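Long-range contacts in YcaO (Methanopyrus kandleri, PDB 6CIB), which binds adenine nucleotides and magnesium as a YcaO-family enzyme and probably carries out ATP-dependent thioamidation of a peptide backbone: residues 90-95 / 110-115; 99-104 / 126-131. All blocks are in the same frame, centred on the assembly; numbering follows the deposited sequence.

Contact 1 of 2, residues 90-95 / 110-115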
ATOM      1  N   GLU A  90      -2.448  -0.216  25.873  1.00 46.78           N
ATOM      2  CA  GLU A  90      -2.427   1.229  26.136  1.00 52.38           C
ATOM      3  C   GLU A  90      -3.590   2.001  25.507  1.00 52.27           C
ATOM      4  O   GLU A  90      -4.189   2.862  26.158  1.00 53.21           O
ATOM      5  CB  GLU A  90      -1.117   1.835  25.613  1.00 59.25           C
ATOM      6  CG  GLU A  90       0.137   1.464  26.387  1.00 69.92           C
ATOM      7  CD  GLU A  90       0.369   2.365  27.591  1.00 76.19           C
ATOM      8  OE1 GLU A  90       1.219   3.279  27.495  1.00 78.78           O
ATOM      9  OE2 GLU A  90      -0.304   2.165  28.630  1.00 79.36           O
ATOM     10  N   ILE A  91      -3.895   1.685  24.245  1.00 47.10           N
ATOM     11  CA  ILE A  91      -4.870   2.448  23.457  1.00 44.31           C
ATOM     12  C   ILE A  91      -6.158   1.676  23.168  1.00 43.69           C
ATOM     13  O   ILE A  91      -6.999   2.146  22.405  1.00 45.39           O
ATOM     14  CB  ILE A  91      -4.252   3.026  22.147  1.00 42.83           C
ATOM     15  CG1 ILE A  91      -3.755   1.895  21.217  1.00 41.87           C
ATOM     16  CG2 ILE A  91      -3.174   4.062  22.477  1.00 40.73           C
ATOM     17  CD1 ILE A  91      -3.391   2.324  19.810  1.00 41.67           C
ATOM     18  N   ILE A  92      -6.309   0.496  23.773  1.00 43.90           N
ATOM     19  CA  ILE A  92      -7.539  -0.286  23.630  1.00 44.62           C
ATOM     20  C   ILE A  92      -8.577   0.205  24.640  1.00 47.56           C
ATOM     21  O   ILE A  92      -8.250   0.453  25.806  1.00 49.24           O
ATOM     22  CB  ILE A  92      -7.289  -1.814  23.744  1.00 44.78           C
ATOM     23  CG1 ILE A  92      -6.494  -2.320  22.526  1.00 43.30           C
ATOM     24  CG2 ILE A  92      -8.600  -2.589  23.824  1.00 43.59           C
ATOM     25  CD1 ILE A  92      -5.795  -3.651  22.720  1.00 41.30           C
ATOM     26  N   GLU A  93      -9.815   0.365  24.173  1.00 48.44           N
ATOM     27  CA  GLU A  93     -10.952   0.694  25.036  1.00 50.11           C
ATOM     28  C   GLU A  93     -12.021  -0.378  24.942  1.00 50.82           C
ATOM     29  O   GLU A  93     -12.296  -0.903  23.856  1.00 51.26           O
ATOM     30  CB  GLU A  93     -11.534   2.059  24.684  1.00 52.24           C
ATOM     31  CG  GLU A  93     -10.763   3.219  25.292  1.00 56.00           C
ATOM     32  CD  GLU A  93     -11.280   4.571  24.841  1.00 60.01           C
ATOM     33  OE1 GLU A  93     -12.469   4.877  25.091  1.00 62.33           O
ATOM     34  OE2 GLU A  93     -10.488   5.336  24.241  1.00 61.62           O
ATOM     35  N   ARG A  94     -12.620  -0.705  26.083  1.00 51.73           N
ATOM     36  CA  ARG A  94     -13.574  -1.809  26.138  1.00 53.39           C
ATOM     37  C   ARG A  94     -15.029  -1.405  26.325  1.00 55.40           C
ATOM     38  O   ARG A  94     -15.926  -2.064  25.788  1.00 57.13           O
ATOM     39  CB  ARG A  94     -13.138  -2.863  27.150  1.00 50.91           C
ATOM     40  CG  ARG A  94     -12.197  -3.862  26.516  1.00 49.24           C
ATOM     41  CD  ARG A  94     -11.630  -4.857  27.505  1.00 46.38           C
ATOM     42  NE  ARG A  94     -10.641  -5.707  26.842  1.00 45.79           N
ATOM     43  CZ  ARG A  94      -9.353  -5.400  26.709  1.00 44.90           C
ATOM     44  NH1 ARG A  94      -8.882  -4.264  27.209  1.00 43.12           N
ATOM     45  NH2 ARG A  94      -8.530  -6.231  26.084  1.00 44.28           N
ATOM     46  N   GLY A  95     -15.258  -0.326  27.065  1.00 55.50           N
ATOM     47  CA  GLY A  95     -16.598   0.233  27.205  1.00 60.88           C
ATOM     48  C   GLY A  95     -16.653   1.625  26.606  1.00 63.29           C
ATOM     49  O   GLY A  95     -16.811   2.595  27.349  1.00 67.66           O
ATOM     50  N   PRO A 110     -18.113  -6.447  18.653  1.00 62.72           N
ATOM     51  CA  PRO A 110     -16.709  -6.575  19.094  1.00 58.12           C
ATOM     52  C   PRO A 110     -16.449  -5.937  20.458  1.00 55.02           C
ATOM     53  O   PRO A 110     -17.134  -4.985  20.840  1.00 55.09           O
ATOM     54  CB  PRO A 110     -15.906  -5.855  18.002  1.00 59.84           C
ATOM     55  CG  PRO A 110     -16.895  -5.135  17.156  1.00 61.80           C
ATOM     56  CD  PRO A 110     -18.216  -5.821  17.322  1.00 63.72           C
ATOM     57  N   ARG A 111     -15.461  -6.467  21.173  1.00 52.65           N
ATOM     58  CA  ARG A 111     -15.220  -6.106  22.570  1.00 51.44           C
ATOM     59  C   ARG A 111     -14.092  -5.085  22.755  1.00 50.07           C
ATOM     60  O   ARG A 111     -14.114  -4.294  23.712  1.00 50.38           O
ATOM     61  CB  ARG A 111     -14.938  -7.370  23.393  1.00 54.46           C
ATOM     62  CG  ARG A 111     -15.237  -7.230  24.875  1.00 56.76           C
ATOM     63  CD  ARG A 111     -14.403  -8.198  25.695  1.00 61.24           C
ATOM     64  NE  ARG A 111     -14.313  -7.761  27.088  1.00 62.08           N
ATOM     65  CZ  ARG A 111     -13.287  -7.998  27.905  1.00 62.36           C
ATOM     66  NH1 ARG A 111     -12.213  -8.674  27.492  1.00 60.63           N
ATOM     67  NH2 ARG A 111     -13.332  -7.535  29.146  1.00 61.02           N
ATOM     68  N   GLU A 112     -13.115  -5.119  21.847  1.00 48.82           N
ATOM     69  CA  GLU A 112     -11.939  -4.244  21.890  1.00 46.32           C
ATOM     70  C   GLU A 112     -12.001  -3.197  20.783  1.00 43.66           C
ATOM     71  O   GLU A 112     -12.203  -3.529  19.615  1.00 42.48           O
ATOM     72  CB  GLU A 112     -10.649  -5.057  21.744  1.00 47.61           C
ATOM     73  CG  GLU A 112     -10.224  -5.836  22.981  1.00 52.24           C
ATOM     74  CD  GLU A 112     -11.024  -7.107  23.203  1.00 54.39           C
ATOM     75  OE1 GLU A 112     -11.289  -7.841  22.224  1.00 56.30           O
ATOM     76  OE2 GLU A 112     -11.387  -7.372  24.368  1.00 57.35           O
ATOM     77  N   TRP A 113     -11.806  -1.940  21.168  1.00 41.37           N
ATOM     78  CA  TRP A 113     -11.899  -0.807  20.256  1.00 40.67           C
ATOM     79  C   TRP A 113     -10.687   0.090  20.398  1.00 39.22           C
ATOM     80  O   TRP A 113     -10.029   0.092  21.442  1.00 40.06           O
ATOM     81  CB  TRP A 113     -13.153   0.025  20.546  1.00 40.48           C
ATOM     82  CG  TRP A 113     -14.432  -0.743  20.485  1.00 41.67           C
ATOM     83  CD1 TRP A 113     -14.997  -1.473  21.492  1.00 41.67           C
ATOM     84  CD2 TRP A 113     -15.309  -0.863  19.361  1.00 41.86           C
ATOM     85  NE1 TRP A 113     -16.168  -2.041  21.066  1.00 41.84           N
ATOM     86  CE2 TRP A 113     -16.389  -1.685  19.762  1.00 41.42           C
ATOM     87  CE3 TRP A 113     -15.289  -0.360  18.050  1.00 41.52           C
ATOM     88  CZ2 TRP A 113     -17.445  -2.014  18.901  1.00 41.93           C
ATOM     89  CZ3 TRP A 113     -16.339  -0.687  17.194  1.00 41.33           C
ATOM     90  CH2 TRP A 113     -17.404  -1.505  17.626  1.00 41.05           C
ATOM     91  N   VAL A 114     -10.402   0.838  19.332  1.00 37.23           N
ATOM     92  CA  VAL A 114      -9.447   1.951  19.359  1.00 37.44           C
ATOM     93  C   VAL A 114     -10.121   3.202  18.781  1.00 37.40           C
ATOM     94  O   VAL A 114     -10.805   3.137  17.754  1.00 37.64           O
ATOM     95  CB  VAL A 114      -8.138   1.644  18.583  1.00 36.28           C
ATOM     96  CG1 VAL A 114      -7.068   2.677  18.906  1.00 36.07           C
ATOM     97  CG2 VAL A 114      -7.602   0.258  18.913  1.00 36.40           C
ATOM     98  N   GLU A 115      -9.923   4.334  19.453  1.00 37.85           N
ATOM     99  CA  GLU A 115     -10.482   5.611  19.027  1.00 39.13           C
ATOM    100  C   GLU A 115      -9.757   6.165  17.797  1.00 38.15           C
ATOM    101  O   GLU A 115      -8.544   6.395  17.828  1.00 38.56           O
ATOM    102  CB  GLU A 115     -10.416   6.619  20.174  1.00 42.11           C
ATOM    103  CG  GLU A 115     -11.342   7.822  20.022  1.00 44.44           C
ATOM    104  CD  GLU A 115     -10.987   8.948  20.976  1.00 47.09           C
ATOM    105  OE1 GLU A 115     -10.635   8.662  22.140  1.00 51.02           O
ATOM    106  OE2 GLU A 115     -11.052  10.125  20.565  1.00 49.78           O
TER
HETATM  107  O   HOH W   1      -8.205   4.444  21.650  1.00 41.91           O
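Arg-94 lays the CD of its extended chain over the centre of the Arg-111 guanidinium, 3.5 Å above that plane, and so brings two like charges together: NE of Arg-94 is 3.4 Å from NH1 of Arg-111. Glu-112 probably offsets this repulsion, the three side chains forming a salt-bridge network. Its chain is folded by the turn about CB-CG (chi2 77°), which brings the carboxylate back alongside Arg-94, and OE2 accepts a hydrogen bond from NE of Arg-94 at 3.1 Å through its anti lone pair. The bond is bent, 135° at the hydrogen, with the oxygen tilted out of the guanidinium plane. The same OE2 forms a longer salt bridge to NH1 of Arg-111, so one carboxylate oxygen serves both arginines. The far end of Arg-94 is gripped separately, NH1 pairing with Glu-89. The aliphatic part of Glu-112 is used as well: its CG covers one face of the Arg-94 guanidinium and meets CG2 of Ile-92 at 3.7 Å.

Next to these side chains along the chain, the backbones form a single antiparallel bridge, the hydrogen-bonded pair Glu-93 and Trp-113. N of Glu-93 donates to O of Trp-113 at 2.8 Å, almost straight (172°); the return bond from N of Trp-113 to O of Glu-93 is more bent. That Glu-93 oxygen also lies in the plane of the indole, at its edge beside CD1. Beyond the bridge a water donates to O of Ile-91 and accepts a hydrogen bond from N of Glu-115, while CD1 of Ile-91 touches CG1 of Val-114 at 3.8 Å. Residues 90-95, after helix 68-85, thus flank strand 113-118 at its start; Val-114 bonds through its backbone to Val-127 of strand 124-128, its neighbour in the five-stranded antiparallel sheet.

Contact 2 of 2, residues 99-104 / 126-131; sequences DKWTPA and YVPANE
The Trp-101 indole carries CG of Pro-103 on one face, 3.5 Å above the plane and offset toward the rim, and meets CG1 of Val-127 at its edge. The Tyr-126 ring has O of Asp-99 in plane at its edge, on the CD2 side. The motif is a single beta-type bridge between Lys-100 and Tyr-126, by which an irregular loop fastens to strand 124-128 of the antiparallel sheet. N of Tyr-126 donates to O of Asp-99 at 2.8 Å, nearly straight but from above the carbonyl plane, whereas N of Trp-101 approaches O of Tyr-126 almost along the C=O axis, also at 2.8 Å. Trp-101 holds CG anti to its backbone N (chi1 168°), which brings CE3 of the six-membered ring against Val-127 and its far end to Glu-131. There CZ3 meets CG of Glu-131 at 3.8 Å and CH2 comes to 3.6 Å from OE1, the carboxylate plane 70° from that of the ring. OE1 and OE2 form salt bridges to Arg-350 and Arg-363, which probably balance the charge. Pro-103 and Pro-128 meet tip to tip, CD to CG at 4.0 Å, and CD of Pro-128 closes to 3.3 Å from O of Trp-101.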
ATOM      1  N   ASP A  99     -19.519   7.242  18.668  1.00 49.05           N
ATOM      2  CA  ASP A  99     -19.756   6.548  17.397  1.00 48.70           C
ATOM      3  C   ASP A  99     -18.831   5.338  17.244  1.00 47.33           C
ATOM      4  O   ASP A  99     -17.691   5.357  17.709  1.00 44.05           O
ATOM      5  CB  ASP A  99     -19.560   7.499  16.210  1.00 51.81           C
ATOM      6  CG  ASP A  99     -20.607   8.606  16.149  1.00 54.84           C
ATOM      7  OD1 ASP A  99     -21.820   8.313  16.246  1.00 58.76           O
ATOM      8  OD2 ASP A  99     -20.214   9.778  15.973  1.00 55.03           O
ATOM      9  N   LYS A 100     -19.343   4.292  16.599  1.00 46.75           N
ATOM     10  CA  LYS A 100     -18.598   3.053  16.380  1.00 47.92           C
ATOM     11  C   LYS A 100     -18.756   2.610  14.939  1.00 46.82           C
ATOM     12  O   LYS A 100     -19.859   2.676  14.388  1.00 47.13           O
ATOM     13  CB  LYS A 100     -19.132   1.927  17.271  1.00 48.75           C
ATOM     14  CG  LYS A 100     -18.925   2.091  18.765  1.00 48.54           C
ATOM     15  CD  LYS A 100     -19.744   1.038  19.490  1.00 50.81           C
ATOM     16  CE  LYS A 100     -19.451   1.016  20.978  1.00 54.94           C
ATOM     17  NZ  LYS A 100     -20.268  -0.021  21.671  1.00 54.79           N
ATOM     18  N   TRP A 101     -17.661   2.160  14.333  1.00 43.72           N
ATOM     19  CA  TRP A 101     -17.750   1.449  13.069  1.00 43.02           C
ATOM     20  C   TRP A 101     -17.784  -0.047  13.357  1.00 43.86           C
ATOM     21  O   TRP A 101     -16.828  -0.607  13.908  1.00 43.64           O
ATOM     22  CB  TRP A 101     -16.609   1.822  12.101  1.00 41.13           C
ATOM     23  CG  TRP A 101     -16.498   0.891  10.903  1.00 40.60           C
ATOM     24  CD1 TRP A 101     -17.526   0.422  10.124  1.00 40.26           C
ATOM     25  CD2 TRP A 101     -15.295   0.321  10.358  1.00 39.69           C
ATOM     26  NE1 TRP A 101     -17.041  -0.414   9.147  1.00 40.05           N
ATOM     27  CE2 TRP A 101     -15.677  -0.485   9.256  1.00 39.66           C
ATOM     28  CE3 TRP A 101     -13.935   0.417  10.689  1.00 39.64           C
ATOM     29  CZ2 TRP A 101     -14.741  -1.189   8.475  1.00 40.66           C
ATOM     30  CZ3 TRP A 101     -13.000  -0.291   9.914  1.00 39.30           C
ATOM     31  CH2 TRP A 101     -13.414  -1.085   8.823  1.00 40.06           C
ATOM     32  N   THR A 102     -18.900  -0.674  12.992  1.00 44.98           N
ATOM     33  CA  THR A 102     -19.087  -2.117  13.137  1.00 46.70           C
ATOM     34  C   THR A 102     -19.273  -2.730  11.743  1.00 49.13           C
ATOM     35  O   THR A 102     -20.352  -2.611  11.160  1.00 53.55           O
ATOM     36  CB  THR A 102     -20.277  -2.445  14.071  1.00 45.97           C
ATOM     37  OG1 THR A 102     -20.136  -1.711  15.292  1.00 45.83           O
ATOM     38  CG2 THR A 102     -20.337  -3.940  14.396  1.00 46.25           C
ATOM     39  N   PRO A 103     -18.215  -3.372  11.198  1.00 48.49           N
ATOM     40  CA  PRO A 103     -18.293  -3.988   9.866  1.00 49.92           C
ATOM     41  C   PRO A 103     -19.369  -5.071   9.771  1.00 51.60           C
ATOM     42  O   PRO A 103     -19.697  -5.708  10.781  1.00 49.43           O
ATOM     43  CB  PRO A 103     -16.915  -4.622   9.687  1.00 50.08           C
ATOM     44  CG  PRO A 103     -16.016  -3.882  10.614  1.00 49.66           C
ATOM     45  CD  PRO A 103     -16.865  -3.488  11.780  1.00 49.08           C
ATOM     46  N   ALA A 104     -19.888  -5.269   8.559  1.00 54.55           N
ATOM     47  CA  ALA A 104     -20.984  -6.209   8.269  1.00 57.23           C
ATOM     48  C   ALA A 104     -20.791  -7.624   8.828  1.00 60.54           C
ATOM     49  O   ALA A 104     -21.741  -8.227   9.335  1.00 62.71           O
ATOM     50  CB  ALA A 104     -21.226  -6.271   6.766  1.00 56.42           C
ATOM     51  N   TYR A 126     -15.002   5.069  17.015  1.00 41.90           N
ATOM     52  CA  TYR A 126     -14.314   3.868  17.493  1.00 41.76           C
ATOM     53  C   TYR A 126     -14.256   2.779  16.434  1.00 40.40           C
ATOM     54  O   TYR A 126     -15.235   2.507  15.737  1.00 40.63           O
ATOM     55  CB  TYR A 126     -14.926   3.348  18.800  1.00 42.19           C
ATOM     56  CG  TYR A 126     -14.600   4.234  19.981  1.00 44.35           C
ATOM     57  CD1 TYR A 126     -13.424   4.045  20.715  1.00 44.33           C
ATOM     58  CD2 TYR A 126     -15.453   5.286  20.350  1.00 45.02           C
ATOM     59  CE1 TYR A 126     -13.114   4.867  21.793  1.00 46.61           C
ATOM     60  CE2 TYR A 126     -15.149   6.118  21.422  1.00 47.24           C
ATOM     61  CZ  TYR A 126     -13.981   5.901  22.141  1.00 48.34           C
ATOM     62  OH  TYR A 126     -13.674   6.713  23.205  1.00 50.63           O
ATOM     63  N   VAL A 127     -13.078   2.175  16.321  1.00 39.10           N
ATOM     64  CA  VAL A 127     -12.794   1.165  15.309  1.00 38.57           C
ATOM     65  C   VAL A 127     -12.386  -0.102  16.062  1.00 37.60           C
ATOM     66  O   VAL A 127     -11.664  -0.002  17.060  1.00 38.92           O
ATOM     67  CB  VAL A 127     -11.699   1.680  14.333  1.00 39.12           C
ATOM     68  CG1 VAL A 127     -11.163   0.586  13.422  1.00 38.68           C
ATOM     69  CG2 VAL A 127     -12.257   2.804  13.472  1.00 40.69           C
ATOM     70  N   PRO A 128     -12.854  -1.289  15.608  1.00 36.26           N
ATOM     71  CA  PRO A 128     -12.452  -2.534  16.281  1.00 36.84           C
ATOM     72  C   PRO A 128     -10.943  -2.707  16.243  1.00 36.17           C
ATOM     73  O   PRO A 128     -10.304  -2.299  15.263  1.00 36.67           O
ATOM     74  CB  PRO A 128     -13.124  -3.631  15.441  1.00 36.74           C
ATOM     75  CG  PRO A 128     -14.257  -2.942  14.741  1.00 37.11           C
ATOM     76  CD  PRO A 128     -13.742  -1.561  14.457  1.00 36.40           C
ATOM     77  N   ALA A 129     -10.388  -3.288  17.305  1.00 35.28           N
ATOM     78  CA  ALA A 129      -8.949  -3.570  17.383  1.00 35.29           C
ATOM     79  C   ALA A 129      -8.450  -4.410  16.204  1.00 33.16           C
ATOM     80  O   ALA A 129      -7.340  -4.181  15.724  1.00 33.29           O
ATOM     81  CB  ALA A 129      -8.591  -4.223  18.712  1.00 36.08           C
ATOM     82  N   ASN A 130      -9.288  -5.335  15.722  1.00 32.74           N
ATOM     83  CA  ASN A 130      -8.964  -6.209  14.570  1.00 33.74           C
ATOM     84  C   ASN A 130      -8.850  -5.429  13.256  1.00 35.64           C
ATOM     85  O   ASN A 130      -8.287  -5.928  12.276  1.00 37.48           O
ATOM     86  CB  ASN A 130     -10.008  -7.334  14.425  1.00 33.66           C
ATOM     87  CG  ASN A 130      -9.540  -8.481  13.521  1.00 34.52           C
ATOM     88  OD1 ASN A 130      -8.555  -9.164  13.809  1.00 34.97           O
ATOM     89  ND2 ASN A 130     -10.264  -8.705  12.431  1.00 33.73           N
ATOM     90  N   GLU A 131      -9.400  -4.216  13.245  1.00 35.46           N
ATOM     91  CA  GLU A 131      -9.312  -3.322  12.100  1.00 36.46           C
ATOM     92  C   GLU A 131      -8.198  -2.286  12.260  1.00 35.91           C
ATOM     93  O   GLU A 131      -8.049  -1.393  11.423  1.00 35.52           O
ATOM     94  CB  GLU A 131     -10.659  -2.625  11.861  1.00 37.90           C
ATOM     95  CG  GLU A 131     -11.773  -3.531  11.360  1.00 40.14           C
ATOM     96  CD  GLU A 131     -11.420  -4.259  10.078  1.00 42.92           C
ATOM     97  OE1 GLU A 131     -10.846  -3.636   9.155  1.00 45.95           O
ATOM     98  OE2 GLU A 131     -11.723  -5.463   9.991  1.00 45.36           O
TER

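After helix 68-85 the chain enters a long connection whose residues 96-109 hold no helix or strand. Its earlier part, 90-95, pairs with residues 110-115: contact 1 closes that loop as strand 113-118 begins. Segment 99-104 lies inside the closed loop, yet its partner, 126-131, comes only with strand 124-128, so contact 2 crosses contact 1 instead of nesting within it and closes the 105-125 excursion, which contains strand 113-118. The two strands are sheet neighbours. Trp-113 is a further joint, its six-membered ring packing against O of Trp-101. Together the crossed closures tie two successive parts of the connection to the end of the sheet formed by strands 113-118 and 124-128.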